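Local coordinates for protein epidermin leader peptide processing serine protease EpiP (Staphylococcus aureus subsp. aureus, PDB 3QFH) that probably cleaves the leader peptide from an epidermin-type lantibiotic precursor as a subtilisin-like serine endopeptidase, at residues 21-26 with 247-252; 53-58 with 77-82. One frame throughout, in Å; residues are numbered along the deposited sequence.

In the fold
From the N terminus the chain enters strand 20-27, the middle strand of a five-stranded mixed sheet, four of whose strands come from the propeptide-like part and the fifth, 249-250, from the subtilase part. It then runs through strands 53-59 and 73-78, the two neighbours of that strand. Contact 2 (53-58 with 77-82) closes a short loop of 18 residues and bridges, over strand 20-27, from strand 53-59 to the loop residue that follows strand 73-78. Contact 1 (21-26 with 247-252) closes a much longer loop of 220 residues, with contact 2 nested inside it. The contact centres are about 7 Å apart, and Tyr23 N approaches Ile56 O at 2.7 Å, a probable hydrogen bond between them.

Contact 1 (21-26 with 247-252); sequences LYYSVE and QTFRKD
Two aromatic rings make the whole of this contact, Tyr23 from strand 20-27 and Phe249 from the short, weakly bonded strand around 249-250. Tyr23 CE1 lies 3.7 Å from Phe249 CZ, and the next approach, to Phe249 CE2, is 4.2 Å. With centroids 5.9 Å apart and planes inclined at 58°, the pair is oblique, an apolar touch in which CE1 of Tyr23 meets CZ of Phe249, with 65 Å² buried in total. The Phe249 side chain reaches it because CG is anti to the backbone N (chi1 -161°), which brings the far end of the ring nearer to Tyr23 than its CB direction alone would suggest.

The segment that carries Phe249 is braced by its next residues. Arg250 grips Asp252 side-on, NE to OD1 at 2.8 Å and NH1 to OD2 at 2.7 Å, both carboxylate oxygens being met on their syn sides and both lying near the guanidinium plane. Asp252 OD2 also accepts from Asp242 N, and Arg250 NH2 bonds Asp245 O, so the pair is tied to the preceding loop.

Ala63 of helix 60-66 touches both rings, while Ile76 of strand 73-78 and Met58 of strand 53-59 pack on Tyr23. The contact thus spans strand 73-78, which separates the two strands within the sheet, beside helix 60-66.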
# COMPACT_ATOMS: atom_id res chain seq x y z
N LEU A 21 -12.48 25.81 6.22
CA LEU A 21 -11.82 24.79 5.39
C LEU A 21 -10.91 23.88 6.19
O LEU A 21 -10.52 24.17 7.32
CB LEU A 21 -10.99 25.47 4.30
CG LEU A 21 -11.69 26.51 3.43
CD1 LEU A 21 -10.65 27.17 2.52
CD2 LEU A 21 -12.85 25.91 2.61
N TYR A 22 -10.55 22.77 5.55
CA TYR A 22 -9.67 21.77 6.15
C TYR A 22 -8.21 22.12 5.88
O TYR A 22 -7.78 22.21 4.73
CB TYR A 22 -9.99 20.38 5.59
CG TYR A 22 -11.26 19.76 6.17
CD1 TYR A 22 -12.52 20.04 5.62
CD2 TYR A 22 -11.20 18.90 7.26
CE1 TYR A 22 -13.70 19.47 6.17
CE2 TYR A 22 -12.35 18.33 7.81
CZ TYR A 22 -13.59 18.62 7.27
OH TYR A 22 -14.69 18.03 7.84
N TYR A 23 -7.45 22.33 6.96
CA TYR A 23 -6.02 22.60 6.84
C TYR A 23 -5.18 21.49 7.47
O TYR A 23 -5.52 20.94 8.53
CB TYR A 23 -5.64 23.94 7.48
CG TYR A 23 -6.13 25.12 6.70
CD1 TYR A 23 -5.37 25.65 5.65
CD2 TYR A 23 -7.37 25.71 6.97
CE1 TYR A 23 -5.82 26.73 4.90
CE2 TYR A 23 -7.83 26.79 6.22
CZ TYR A 23 -7.05 27.31 5.20
OH TYR A 23 -7.49 28.38 4.46
N SER A 24 -4.10 21.17 6.77
CA SER A 24 -3.12 20.21 7.25
C SER A 24 -2.04 21.03 7.94
O SER A 24 -1.52 21.99 7.37
CB SER A 24 -2.55 19.40 6.10
OG SER A 24 -3.56 18.55 5.55
N VAL A 25 -1.71 20.65 9.17
CA VAL A 25 -0.76 21.41 9.96
C VAL A 25 0.35 20.55 10.55
O VAL A 25 0.08 19.51 11.16
CB VAL A 25 -1.48 22.15 11.13
CG1 VAL A 25 -0.50 22.95 11.95
CG2 VAL A 25 -2.58 23.07 10.58
N GLU A 26 1.59 21.00 10.36
CA GLU A 26 2.74 20.34 10.95
C GLU A 26 3.20 21.21 12.10
O GLU A 26 3.53 22.39 11.92
CB GLU A 26 3.85 20.11 9.91
CG GLU A 26 5.05 19.35 10.48
CD GLU A 26 5.96 18.75 9.41
OE1 GLU A 26 5.69 18.93 8.19
OE2 GLU A 26 6.94 18.08 9.79
N GLN A 247 8.03 29.19 3.08
CA GLN A 247 7.06 29.88 3.94
C GLN A 247 6.28 28.88 4.78
O GLN A 247 6.11 27.72 4.38
CB GLN A 247 6.08 30.73 3.11
CG GLN A 247 6.76 31.84 2.34
CD GLN A 247 7.55 32.76 3.26
OE1 GLN A 247 7.01 33.31 4.23
NE2 GLN A 247 8.83 32.94 2.97
N THR A 248 5.84 29.32 5.95
CA THR A 248 5.07 28.48 6.85
C THR A 248 3.73 28.12 6.21
O THR A 248 3.36 26.96 6.18
CB THR A 248 4.83 29.17 8.19
OG1 THR A 248 6.08 29.59 8.73
CG2 THR A 248 4.15 28.21 9.17
N PHE A 249 3.04 29.13 5.67
CA PHE A 249 1.76 28.93 5.00
C PHE A 249 2.10 28.63 3.55
O PHE A 249 2.65 29.47 2.85
CB PHE A 249 0.88 30.17 5.12
CG PHE A 249 -0.58 29.90 4.86
CD1 PHE A 249 -1.07 29.80 3.56
CD2 PHE A 249 -1.47 29.76 5.92
CE1 PHE A 249 -2.42 29.55 3.32
CE2 PHE A 249 -2.82 29.52 5.69
CZ PHE A 249 -3.30 29.41 4.40
N ARG A 250 1.74 27.44 3.09
CA ARG A 250 2.10 27.00 1.74
C ARG A 250 0.93 26.78 0.80
O ARG A 250 -0.22 26.73 1.21
CB ARG A 250 2.88 25.72 1.87
CG ARG A 250 3.96 25.80 2.94
CD ARG A 250 4.64 24.49 3.06
NE ARG A 250 5.24 24.14 1.79
CZ ARG A 250 6.43 24.56 1.38
NH1 ARG A 250 6.88 24.18 0.19
NH2 ARG A 250 7.16 25.35 2.15
N LYS A 251 1.27 26.61 -0.48
CA LYS A 251 0.30 26.41 -1.54
C LYS A 251 0.38 24.98 -2.08
O LYS A 251 -0.46 24.56 -2.87
CB LYS A 251 0.57 27.42 -2.66
CG LYS A 251 0.82 28.84 -2.14
CD LYS A 251 1.10 29.90 -3.23
CE LYS A 251 2.34 29.58 -4.11
NZ LYS A 251 2.04 28.62 -5.22
N ASP A 252 1.40 24.23 -1.67
CA ASP A 252 1.59 22.86 -2.14
C ASP A 252 1.03 21.87 -1.11
O ASP A 252 0.23 22.26 -0.25
CB ASP A 252 3.07 22.62 -2.44
CG ASP A 252 3.96 22.76 -1.20
OD1 ASP A 252 3.44 22.99 -0.08
OD2 ASP A 252 5.19 22.66 -1.35

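Contact 2 (53-58 with 77-82); sequences VAQIKM and NATCST
Gln55 and Thr79 are joined by a single side-chain hydrogen bond, from Gln55 NE2 to Thr79 OG1, 3.1 Å long and nearly straight at 176°. Along strand 53-59, Val53 comes first and touches Val255 and Ala259 of helix 254-269; Ala54 then pairs through its backbone with Val25. At Gln55 the chain is extended beyond CG, which stands anti to the backbone N (chi1 -164°), and this carries the amide past strand 20-27 to Thr79. The acceptor lies 1° from the amide plane, and the two side chains meet at about a right angle, with Thr79 CG2 3.4 Å from Gln55 NE2. The backbone of Ile56 continues the antiparallel pairing with strand 20-27, and that of Lys57 bonds to Asn43 in strand 43-48.

The hydroxyl of Thr79 has a further hydrogen-bond partner in Ser24 OG and a weak one in Tyr22 O, while Gln55 NE2 also donates to Glu212 OE2. Several bonds therefore converge on two buried polar groups, which would restrain rotation of both. Glu212 and helix 254-269 belong to the protease part, so the bond lies where the propeptide-like sheet meets the protease, consistent with subtilisin pro-domains, whose sheet packs on surface helices of the enzyme.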
# COMPACT_ATOMS: atom_id res chain seq x y z
N VAL A 53 1.64 16.03 13.30
CA VAL A 53 0.75 16.55 12.25
C VAL A 53 -0.72 16.44 12.68
O VAL A 53 -1.13 15.50 13.35
CB VAL A 53 0.97 15.90 10.86
CG1 VAL A 53 2.38 16.19 10.35
CG2 VAL A 53 0.72 14.39 10.89
N ALA A 54 -1.49 17.45 12.30
CA ALA A 54 -2.90 17.49 12.63
C ALA A 54 -3.67 18.11 11.49
O ALA A 54 -3.10 18.78 10.63
CB ALA A 54 -3.15 18.30 13.89
N GLN A 55 -4.96 17.84 11.46
CA GLN A 55 -5.82 18.45 10.48
C GLN A 55 -6.74 19.32 11.29
O GLN A 55 -7.28 18.88 12.31
CB GLN A 55 -6.59 17.42 9.67
CG GLN A 55 -7.18 17.99 8.41
CD GLN A 55 -7.90 16.94 7.59
OE1 GLN A 55 -8.53 16.03 8.15
NE2 GLN A 55 -7.85 17.08 6.26
N ILE A 56 -6.90 20.55 10.87
CA ILE A 56 -7.71 21.50 11.59
C ILE A 56 -8.69 22.16 10.64
O ILE A 56 -8.37 22.48 9.49
CB ILE A 56 -6.80 22.57 12.24
CG1 ILE A 56 -5.75 21.88 13.14
CG2 ILE A 56 -7.63 23.58 13.04
CD1 ILE A 56 -4.80 22.86 13.86
N LYS A 57 -9.92 22.33 11.11
CA LYS A 57 -10.93 22.96 10.31
C LYS A 57 -10.98 24.40 10.82
O LYS A 57 -11.23 24.64 12.00
CB LYS A 57 -12.26 22.22 10.48
CG LYS A 57 -13.26 22.57 9.41
CD LYS A 57 -14.56 21.76 9.50
CE LYS A 57 -15.50 22.16 8.36
NZ LYS A 57 -16.84 21.52 8.44
N MET A 58 -10.68 25.35 9.95
CA MET A 58 -10.69 26.76 10.33
C MET A 58 -10.84 27.72 9.15
O MET A 58 -10.68 27.32 8.00
CB MET A 58 -9.42 27.11 11.13
CG MET A 58 -8.11 26.74 10.48
SD MET A 58 -6.67 26.98 11.58
CE MET A 58 -5.40 26.21 10.61
N ASN A 77 -0.86 23.97 5.21
CA ASN A 77 -1.38 24.07 3.84
C ASN A 77 -2.79 23.52 3.82
O ASN A 77 -3.18 22.72 4.69
CB ASN A 77 -0.49 23.39 2.78
CG ASN A 77 -0.26 21.91 3.03
OD1 ASN A 77 0.82 21.52 3.45
ND2 ASN A 77 -1.26 21.07 2.75
N ALA A 78 -3.58 23.98 2.86
CA ALA A 78 -4.93 23.50 2.70
C ALA A 78 -4.81 22.05 2.32
O ALA A 78 -3.94 21.72 1.53
CB ALA A 78 -5.64 24.28 1.60
N THR A 79 -5.64 21.19 2.90
CA THR A 79 -5.62 19.78 2.55
C THR A 79 -6.21 19.67 1.15
O THR A 79 -7.24 20.28 0.87
CB THR A 79 -6.51 18.98 3.50
OG1 THR A 79 -6.25 19.36 4.86
CG2 THR A 79 -6.30 17.48 3.31
N CYS A 80 -5.58 18.91 0.26
CA CYS A 80 -6.13 18.76 -1.11
C CYS A 80 -6.37 17.31 -1.53
O CYS A 80 -5.99 16.38 -0.82
CB CYS A 80 -5.23 19.47 -2.11
SG CYS A 80 -5.30 21.29 -1.97
N SER A 81 -7.03 17.14 -2.69
CA SER A 81 -7.36 15.80 -3.25
C SER A 81 -6.30 15.27 -4.23
O SER A 81 -6.48 15.28 -5.46
CB SER A 81 -8.74 15.82 -3.91
OG SER A 81 -9.75 16.05 -2.94
N THR A 82 -5.21 14.78 -3.65
CA THR A 82 -4.07 14.22 -4.37
C THR A 82 -4.24 12.75 -4.80
O THR A 82 -3.75 12.34 -5.86
CB THR A 82 -2.77 14.39 -3.53
OG1 THR A 82 -1.80 13.42 -3.94
CG2 THR A 82 -3.05 14.19 -2.04